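Local structure of interferon alpha/beta receptor 1 (Mus musculus, 3WCY) at residues W144-S149 against T171-V176; K114-H119 against I195-A200. The protein serves, together with IFNAR2, as the heterodimeric receptor for type I interferons, whose binding activates JAK-STAT signalling. All blocks are in the same frame, centred on the assembly; numbering follows the deposited sequence.

Contact 1 of 2, residues W144-S149 against T171-V176; sequences WQKSSS and TYCLEV
W144 and C173 face each other as an antiparallel hydrogen-bonded pair where strand 138-145 ends beside strand 171-179. C173 N donates to W144 O over 2.7 Å, with a C=O...N angle of 177°, so the N-H comes almost head-on to the carbonyl. The return bond, W144 N to C173 O, is weak. One residue on, Q145 and Y172 form a non-hydrogen-bonded pair with their side chains diverging, and K146 N then closes the ladder on T171 O at 3.0 Å, in the plane of that carbonyl. Beyond K146 the chain turns away.

W144 contributes the largest single share of the buried surface. Its CG lies between the backbone N and the carbonyl carbon (chi1 65°), and the rings spread over the neighbouring strand. C173 O sits 3.4 Å from the ring plane, displaced toward the rim, while C173 CB packs 3.6 Å from W144 CE2. The C173 sulfur is an oblique sulfur-aromatic neighbour, 5.1 Å from the centre of the five-membered ring. E175 CB reaches the indole edge at CH2. A broad flat residue suits this half-covered surface, where K151 adds a cation-pi contact. C173 SG, beside K146 CG at 3.9 Å, is bonded to C194 in a disulfide, which ties strand 171-179 to the next strand.

Y172 turns to the other side of the sheet. Its CB lies by W144 O, its buried ring packs on I143 and I116, and its OH accepts a hydrogen bond from L167 N. A tyrosine near the start of this strand, bonded to backbone five residues earlier, is consistent with the tyrosine corner of Greek-key beta-sandwiches such as this fibronectin type III domain.

Contact 2 of 2, residues K114-H119 against I195-A200; sequences KAILVH and ISTTVA
I116 meets I195 and T197 through the tip of its side chain, and no hydrogen bond joins the two segments. I116 CD1 lies 3.7 Å from I195 CG2 and 4.0 Å from T197 CG2, so one terminal methyl serves both partners. The two isoleucine side chains run past one another in opposing senses, and that of T197 lies roughly perpendicular to I116. In I116, CG1 is anti to the carbonyl carbon (chi1 -78°), and the CG1-CD1 arm extends from there toward the other segment. Branched aliphatic residues suit this place, being at home in strands and able to fill the interior with methyl groups. Farther along, where the segments are exposed, K114 NZ comes 3.9 Å from A200 CB, a peripheral touch.

Around these groups lies a second layer. The I116 side chain also rests on the Y172 ring and on L166, and I195 reaches A111. T197 is a threonine with two uses: its methyl faces I116, while its buried hydroxyl is held by the carbonyl oxygens of L167 and T170. Those bonds are likely to hold the rotation about CA-CB, with CG2 turned toward I116. An alanine in place of I116 would probably leave the I195 and T197 methyls without their apolar mate and open a gap beside the Y172 ring.

Backbone bonds of I116 to I163 and of K114 to L166 tie segment 114-119 to strand 160-163 and the loop after it. Past S196 the chain leaves the sheet, and T198 touches F292 of the following fibronectin type III repeat. The I116–I195 packing joins the two facing sheets of a fibronectin type III sandwich, and T197 extends it just past the last strand.

Contacts 1 and 2 lie about 12 Å apart between centres, within the second fibronectin type III repeat of the extracellular part. Along the chain the segments come in the order 114-119, 144-149, 171-176, 195-200, so contact 2 brackets contact 1. Contact 1 joins neighbouring strands within the four-stranded sheet; contact 2 spans from that sheet's edge strand, 193-196, to strand 116-121 of the facing three-stranded one. They meet directly where Y172 N probably bonds I195 O, at 2.9 Å, and where V176 packs on V118. In-sheet pairing and cross-sheet packing thus adjoin, holding together one module of the receptor's chain of domains.

Contact 1 of 2, residues W144-S149 against T171-V176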
ATOM      1  N   TRP A 144     -26.006  -4.141  -1.851  1.00 96.49           N
ATOM      2  CA  TRP A 144     -27.203  -4.969  -1.689  1.00 98.67           C
ATOM      3  C   TRP A 144     -28.138  -4.680  -2.859  1.00104.93           C
ATOM      4  O   TRP A 144     -28.004  -3.626  -3.479  1.00103.84           O
ATOM      5  CB  TRP A 144     -27.920  -4.635  -0.364  1.00 98.24           C
ATOM      6  CG  TRP A 144     -28.470  -3.238  -0.300  1.00 98.75           C
ATOM      7  CD1 TRP A 144     -29.717  -2.830  -0.672  1.00102.27           C
ATOM      8  CD2 TRP A 144     -27.763  -2.058   0.098  1.00 97.53           C
ATOM      9  NE1 TRP A 144     -29.831  -1.468  -0.533  1.00101.26           N
ATOM     10  CE2 TRP A 144     -28.656  -0.971  -0.032  1.00101.68           C
ATOM     11  CE3 TRP A 144     -26.459  -1.811   0.564  1.00 97.60           C
ATOM     12  CZ2 TRP A 144     -28.293   0.339   0.302  1.00100.22           C
ATOM     13  CZ3 TRP A 144     -26.107  -0.513   0.903  1.00 98.27           C
ATOM     14  CH2 TRP A 144     -27.010   0.546   0.756  1.00 99.13           C
ATOM     15  N   GLN A 145     -29.104  -5.574  -3.136  1.00104.09           N
ATOM     16  CA  GLN A 145     -30.087  -5.315  -4.184  1.00105.30           C
ATOM     17  C   GLN A 145     -30.941  -4.234  -3.515  1.00112.73           C
ATOM     18  O   GLN A 145     -30.817  -4.024  -2.306  1.00113.50           O
ATOM     19  CB  GLN A 145     -30.599  -6.598  -4.871  1.00107.85           C
ATOM     20  CG  GLN A 145     -31.109  -7.693  -3.938  1.00130.53           C
ATOM     21  CD  GLN A 145     -31.941  -8.721  -4.660  1.00156.43           C
ATOM     22  OE1 GLN A 145     -31.481  -9.396  -5.593  1.00151.78           O
ATOM     23  NE2 GLN A 145     -33.181  -8.888  -4.218  1.00152.47           N
ATOM     24  N   LYS A 146     -31.764  -3.517  -4.323  1.00110.46           N
ATOM     25  CA  LYS A 146     -32.639  -2.387  -3.969  1.00110.91           C
ATOM     26  C   LYS A 146     -33.597  -2.695  -2.815  1.00117.94           C
ATOM     27  O   LYS A 146     -33.721  -1.874  -1.902  1.00117.76           O
ATOM     28  CB  LYS A 146     -33.403  -1.891  -5.206  1.00112.79           C
ATOM     29  CG  LYS A 146     -33.868  -0.441  -5.077  1.00123.33           C
ATOM     30  CD  LYS A 146     -35.236  -0.217  -5.714  1.00133.88           C
ATOM     31  CE  LYS A 146     -35.787   1.172  -5.472  1.00146.41           C
ATOM     32  NZ  LYS A 146     -36.144   1.412  -4.046  1.00158.39           N
ATOM     33  N   SER A 147     -34.255  -3.867  -2.848  1.00116.86           N
ATOM     34  CA  SER A 147     -35.227  -4.264  -1.830  1.00118.73           C
ATOM     35  C   SER A 147     -34.679  -5.018  -0.621  1.00123.75           C
ATOM     36  O   SER A 147     -35.319  -4.992   0.432  1.00124.69           O
ATOM     37  CB  SER A 147     -36.358  -5.076  -2.456  1.00123.92           C
ATOM     38  OG  SER A 147     -37.073  -4.313  -3.417  1.00132.29           O
ATOM     39  N   SER A 148     -33.519  -5.689  -0.765  1.00120.09           N
ATOM     40  CA  SER A 148     -32.883  -6.508   0.280  1.00120.69           C
ATOM     41  C   SER A 148     -32.414  -5.736   1.529  1.00124.92           C
ATOM     42  O   SER A 148     -32.275  -4.510   1.494  1.00123.94           O
ATOM     43  CB  SER A 148     -31.740  -7.340  -0.298  1.00123.44           C
ATOM     44  OG  SER A 148     -31.165  -8.203   0.671  1.00131.03           O
ATOM     45  N   SER A 149     -32.165  -6.484   2.630  1.00122.13           N
ATOM     46  CA  SER A 149     -31.697  -5.970   3.922  1.00121.84           C
ATOM     47  C   SER A 149     -30.289  -6.475   4.307  1.00123.99           C
ATOM     48  O   SER A 149     -29.661  -5.885   5.192  1.00122.98           O
ATOM     49  CB  SER A 149     -32.705  -6.280   5.025  1.00127.49           C
ATOM     50  OG  SER A 149     -33.837  -5.429   4.951  1.00136.20           O
ATOM     51  N   THR A 171     -30.687  -4.589  -9.949  1.00 98.67           N
ATOM     52  CA  THR A 171     -30.405  -3.229  -9.505  1.00 96.45           C
ATOM     53  C   THR A 171     -29.910  -3.249  -8.055  1.00 98.08           C
ATOM     54  O   THR A 171     -30.662  -3.610  -7.151  1.00 97.84           O
ATOM     55  CB  THR A 171     -31.569  -2.259  -9.804  1.00104.11           C
ATOM     56  OG1 THR A 171     -31.370  -1.055  -9.060  1.00102.76           O
ATOM     57  CG2 THR A 171     -32.948  -2.849  -9.486  1.00104.27           C
ATOM     58  N   TYR A 172     -28.626  -2.901  -7.852  1.00 93.00           N
ATOM     59  CA  TYR A 172     -27.979  -2.871  -6.537  1.00 91.66           C
ATOM     60  C   TYR A 172     -27.749  -1.439  -6.054  1.00 93.31           C
ATOM     61  O   TYR A 172     -27.505  -0.551  -6.872  1.00 92.46           O
ATOM     62  CB  TYR A 172     -26.621  -3.589  -6.567  1.00 92.13           C
ATOM     63  CG  TYR A 172     -26.637  -5.027  -7.039  1.00 94.20           C
ATOM     64  CD1 TYR A 172     -26.690  -6.079  -6.129  1.00 96.53           C
ATOM     65  CD2 TYR A 172     -26.478  -5.341  -8.389  1.00 94.89           C
ATOM     66  CE1 TYR A 172     -26.643  -7.409  -6.552  1.00 97.96           C
ATOM     67  CE2 TYR A 172     -26.429  -6.663  -8.825  1.00 96.54           C
ATOM     68  CZ  TYR A 172     -26.516  -7.695  -7.904  1.00104.19           C
ATOM     69  OH  TYR A 172     -26.458  -9.000  -8.334  1.00105.08           O
ATOM     70  N   CYS A 173     -27.775  -1.228  -4.724  1.00 88.77           N
ATOM     71  CA  CYS A 173     -27.529   0.083  -4.121  1.00 87.61           C
ATOM     72  C   CYS A 173     -26.237   0.074  -3.309  1.00 90.76           C
ATOM     73  O   CYS A 173     -25.896  -0.949  -2.708  1.00 90.67           O
ATOM     74  CB  CYS A 173     -28.729   0.563  -3.314  1.00 88.64           C
ATOM     75  SG  CYS A 173     -30.255   0.714  -4.288  1.00 93.34           S
ATOM     76  N   LEU A 174     -25.475   1.193  -3.370  1.00 86.12           N
ATOM     77  CA  LEU A 174     -24.142   1.347  -2.777  1.00 84.53           C
ATOM     78  C   LEU A 174     -24.002   2.430  -1.706  1.00 85.94           C
ATOM     79  O   LEU A 174     -24.722   3.430  -1.722  1.00 84.86           O
ATOM     80  CB  LEU A 174     -23.110   1.618  -3.893  1.00 83.90           C
ATOM     81  CG  LEU A 174     -22.582   0.457  -4.762  1.00 89.15           C
ATOM     82  CD1 LEU A 174     -21.815  -0.541  -3.972  1.00 89.84           C
ATOM     83  CD2 LEU A 174     -23.637  -0.150  -5.685  1.00 92.20           C
ATOM     84  N   GLU A 175     -23.014   2.233  -0.809  1.00 81.67           N
ATOM     85  CA  GLU A 175     -22.653   3.127   0.293  1.00 81.61           C
ATOM     86  C   GLU A 175     -21.139   3.007   0.568  1.00 85.15           C
ATOM     87  O   GLU A 175     -20.652   1.914   0.869  1.00 84.43           O
ATOM     88  CB  GLU A 175     -23.475   2.788   1.548  1.00 84.22           C
ATOM     89  CG  GLU A 175     -24.241   3.978   2.107  1.00 96.99           C
ATOM     90  CD  GLU A 175     -24.966   3.777   3.429  1.00109.42           C
ATOM     91  OE1 GLU A 175     -24.870   2.670   4.010  1.00 97.52           O
ATOM     92  OE2 GLU A 175     -25.620   4.743   3.893  1.00 89.61           O
ATOM     93  N   VAL A 176     -20.396   4.125   0.421  1.00 81.84           N
ATOM     94  CA  VAL A 176     -18.937   4.170   0.606  1.00 81.26           C
ATOM     95  C   VAL A 176     -18.564   5.061   1.786  1.00 86.99           C
ATOM     96  O   VAL A 176     -18.962   6.226   1.840  1.00 87.33           O
ATOM     97  CB  VAL A 176     -18.181   4.581  -0.692  1.00 83.80           C
ATOM     98  CG1 VAL A 176     -16.669   4.581  -0.490  1.00 82.36           C
ATOM     99  CG2 VAL A 176     -18.559   3.685  -1.866  1.00 83.57           C
TER

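Contact 2 of 2, residues K114-H119 against I195-A200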
ATOM      1  N   LYS A 114     -21.707  -8.671 -15.015  1.00102.56           N
ATOM      2  CA  LYS A 114     -21.542  -9.316 -13.710  1.00101.78           C
ATOM      3  C   LYS A 114     -20.731  -8.454 -12.722  1.00102.67           C
ATOM      4  O   LYS A 114     -20.263  -8.967 -11.698  1.00101.94           O
ATOM      5  CB  LYS A 114     -20.878 -10.706 -13.894  1.00105.57           C
ATOM      6  CG  LYS A 114     -21.600 -11.645 -14.870  1.00120.24           C
ATOM      7  CD  LYS A 114     -20.701 -12.801 -15.318  1.00128.52           C
ATOM      8  CE  LYS A 114     -21.356 -13.700 -16.346  1.00138.34           C
ATOM      9  NZ  LYS A 114     -21.438 -13.064 -17.691  1.00144.86           N
ATOM     10  N   ALA A 115     -20.571  -7.147 -13.019  1.00 97.45           N
ATOM     11  CA  ALA A 115     -19.786  -6.252 -12.166  1.00 95.39           C
ATOM     12  C   ALA A 115     -20.272  -4.802 -12.082  1.00 96.30           C
ATOM     13  O   ALA A 115     -20.983  -4.319 -12.972  1.00 95.94           O
ATOM     14  CB  ALA A 115     -18.320  -6.282 -12.587  1.00 95.77           C
ATOM     15  N   ILE A 116     -19.856  -4.115 -10.994  1.00 89.94           N
ATOM     16  CA  ILE A 116     -20.086  -2.695 -10.720  1.00 87.73           C
ATOM     17  C   ILE A 116     -18.750  -2.042 -10.314  1.00 86.94           C
ATOM     18  O   ILE A 116     -18.048  -2.541  -9.423  1.00 84.95           O
ATOM     19  CB  ILE A 116     -21.252  -2.431  -9.717  1.00 90.84           C
ATOM     20  CG1 ILE A 116     -22.616  -2.568 -10.438  1.00 92.12           C
ATOM     21  CG2 ILE A 116     -21.132  -1.042  -9.045  1.00 90.29           C
ATOM     22  CD1 ILE A 116     -23.795  -2.916  -9.561  1.00 98.80           C
ATOM     23  N   LEU A 117     -18.405  -0.942 -11.007  1.00 80.67           N
ATOM     24  CA  LEU A 117     -17.204  -0.145 -10.770  1.00 77.94           C
ATOM     25  C   LEU A 117     -17.576   1.033  -9.864  1.00 79.00           C
ATOM     26  O   LEU A 117     -18.454   1.826 -10.215  1.00 79.24           O
ATOM     27  CB  LEU A 117     -16.623   0.365 -12.103  1.00 77.66           C
ATOM     28  CG  LEU A 117     -16.077  -0.691 -13.062  1.00 81.95           C
ATOM     29  CD1 LEU A 117     -16.995  -0.865 -14.254  1.00 82.75           C
ATOM     30  CD2 LEU A 117     -14.677  -0.333 -13.522  1.00 82.51           C
ATOM     31  N   VAL A 118     -16.944   1.113  -8.680  1.00 72.83           N
ATOM     32  CA  VAL A 118     -17.170   2.183  -7.704  1.00 71.28           C
ATOM     33  C   VAL A 118     -15.979   3.149  -7.748  1.00 73.07           C
ATOM     34  O   VAL A 118     -14.892   2.822  -7.258  1.00 71.48           O
ATOM     35  CB  VAL A 118     -17.462   1.649  -6.277  1.00 74.98           C
ATOM     36  CG1 VAL A 118     -17.623   2.792  -5.285  1.00 74.36           C
ATOM     37  CG2 VAL A 118     -18.701   0.764  -6.264  1.00 75.78           C
ATOM     38  N   HIS A 119     -16.184   4.313  -8.387  1.00 69.27           N
ATOM     39  CA  HIS A 119     -15.173   5.351  -8.538  1.00 68.43           C
ATOM     40  C   HIS A 119     -15.232   6.265  -7.320  1.00 73.49           C
ATOM     41  O   HIS A 119     -16.150   7.081  -7.185  1.00 74.14           O
ATOM     42  CB  HIS A 119     -15.359   6.117  -9.855  1.00 69.41           C
ATOM     43  CG  HIS A 119     -15.395   5.229 -11.063  1.00 73.35           C
ATOM     44  ND1 HIS A 119     -14.240   4.882 -11.737  1.00 74.92           N
ATOM     45  CD2 HIS A 119     -16.448   4.631 -11.669  1.00 75.55           C
ATOM     46  CE1 HIS A 119     -14.624   4.081 -12.719  1.00 74.78           C
ATOM     47  NE2 HIS A 119     -15.943   3.909 -12.725  1.00 75.46           N
ATOM     48  N   ILE A 195     -27.691   1.538  -8.996  1.00 85.08           N
ATOM     49  CA  ILE A 195     -27.357   1.284 -10.401  1.00 85.17           C
ATOM     50  C   ILE A 195     -27.831  -0.128 -10.800  1.00 92.58           C
ATOM     51  O   ILE A 195     -27.891  -1.024  -9.954  1.00 92.39           O
ATOM     52  CB  ILE A 195     -25.836   1.512 -10.676  1.00 86.83           C
ATOM     53  CG1 ILE A 195     -25.491   1.412 -12.188  1.00 86.72           C
ATOM     54  CG2 ILE A 195     -24.954   0.594  -9.811  1.00 87.43           C
ATOM     55  CD1 ILE A 195     -24.200   2.032 -12.619  1.00 90.80           C
ATOM     56  N   SER A 196     -28.171  -0.317 -12.086  1.00 91.63           N
ATOM     57  CA  SER A 196     -28.584  -1.616 -12.592  1.00 93.02           C
ATOM     58  C   SER A 196     -27.527  -2.199 -13.532  1.00 98.07           C
ATOM     59  O   SER A 196     -26.904  -1.457 -14.300  1.00 95.97           O
ATOM     60  CB  SER A 196     -29.940  -1.522 -13.282  1.00 97.84           C
ATOM     61  OG  SER A 196     -30.682  -2.713 -13.078  1.00109.00           O
ATOM     62  N   THR A 197     -27.314  -3.528 -13.447  1.00 97.38           N
ATOM     63  CA  THR A 197     -26.370  -4.275 -14.291  1.00 98.42           C
ATOM     64  C   THR A 197     -26.974  -4.525 -15.686  1.00106.50           C
ATOM     65  O   THR A 197     -28.198  -4.579 -15.818  1.00107.48           O
ATOM     66  CB  THR A 197     -25.936  -5.585 -13.602  1.00105.61           C
ATOM     67  OG1 THR A 197     -27.080  -6.255 -13.073  1.00105.46           O
ATOM     68  CG2 THR A 197     -24.923  -5.357 -12.490  1.00102.71           C
ATOM     69  N   THR A 198     -26.123  -4.645 -16.726  1.00105.13           N
ATOM     70  CA  THR A 198     -26.550  -4.899 -18.116  1.00107.00           C
ATOM     71  C   THR A 198     -26.726  -6.414 -18.355  1.00114.13           C
ATOM     72  O   THR A 198     -26.293  -7.204 -17.513  1.00113.58           O
ATOM     73  CB  THR A 198     -25.535  -4.309 -19.116  1.00114.46           C
ATOM     74  OG1 THR A 198     -24.234  -4.834 -18.850  1.00112.26           O
ATOM     75  CG2 THR A 198     -25.506  -2.793 -19.117  1.00112.13           C
ATOM     76  N   VAL A 199     -27.336  -6.823 -19.498  1.00113.46           N
ATOM     77  CA  VAL A 199     -27.517  -8.251 -19.825  1.00115.37           C
ATOM     78  C   VAL A 199     -26.193  -8.849 -20.290  1.00120.02           C
ATOM     79  O   VAL A 199     -25.518  -8.252 -21.131  1.00119.41           O
ATOM     80  CB  VAL A 199     -28.656  -8.581 -20.831  1.00121.16           C
ATOM     81  CG1 VAL A 199     -29.226  -9.973 -20.560  1.00122.40           C
ATOM     82  CG2 VAL A 199     -29.766  -7.537 -20.809  1.00120.75           C
ATOM     83  N   ALA A 200     -25.844 -10.039 -19.750  1.00117.87           N
ATOM     84  CA  ALA A 200     -24.617 -10.797 -20.029  1.00118.66           C
ATOM     85  C   ALA A 200     -24.167 -10.728 -21.491  1.00124.87           C
ATOM     86  O   ALA A 200     -24.984 -10.932 -22.394  1.00126.08           O
ATOM     87  CB  ALA A 200     -24.781 -12.246 -19.588  1.00120.49           C
TER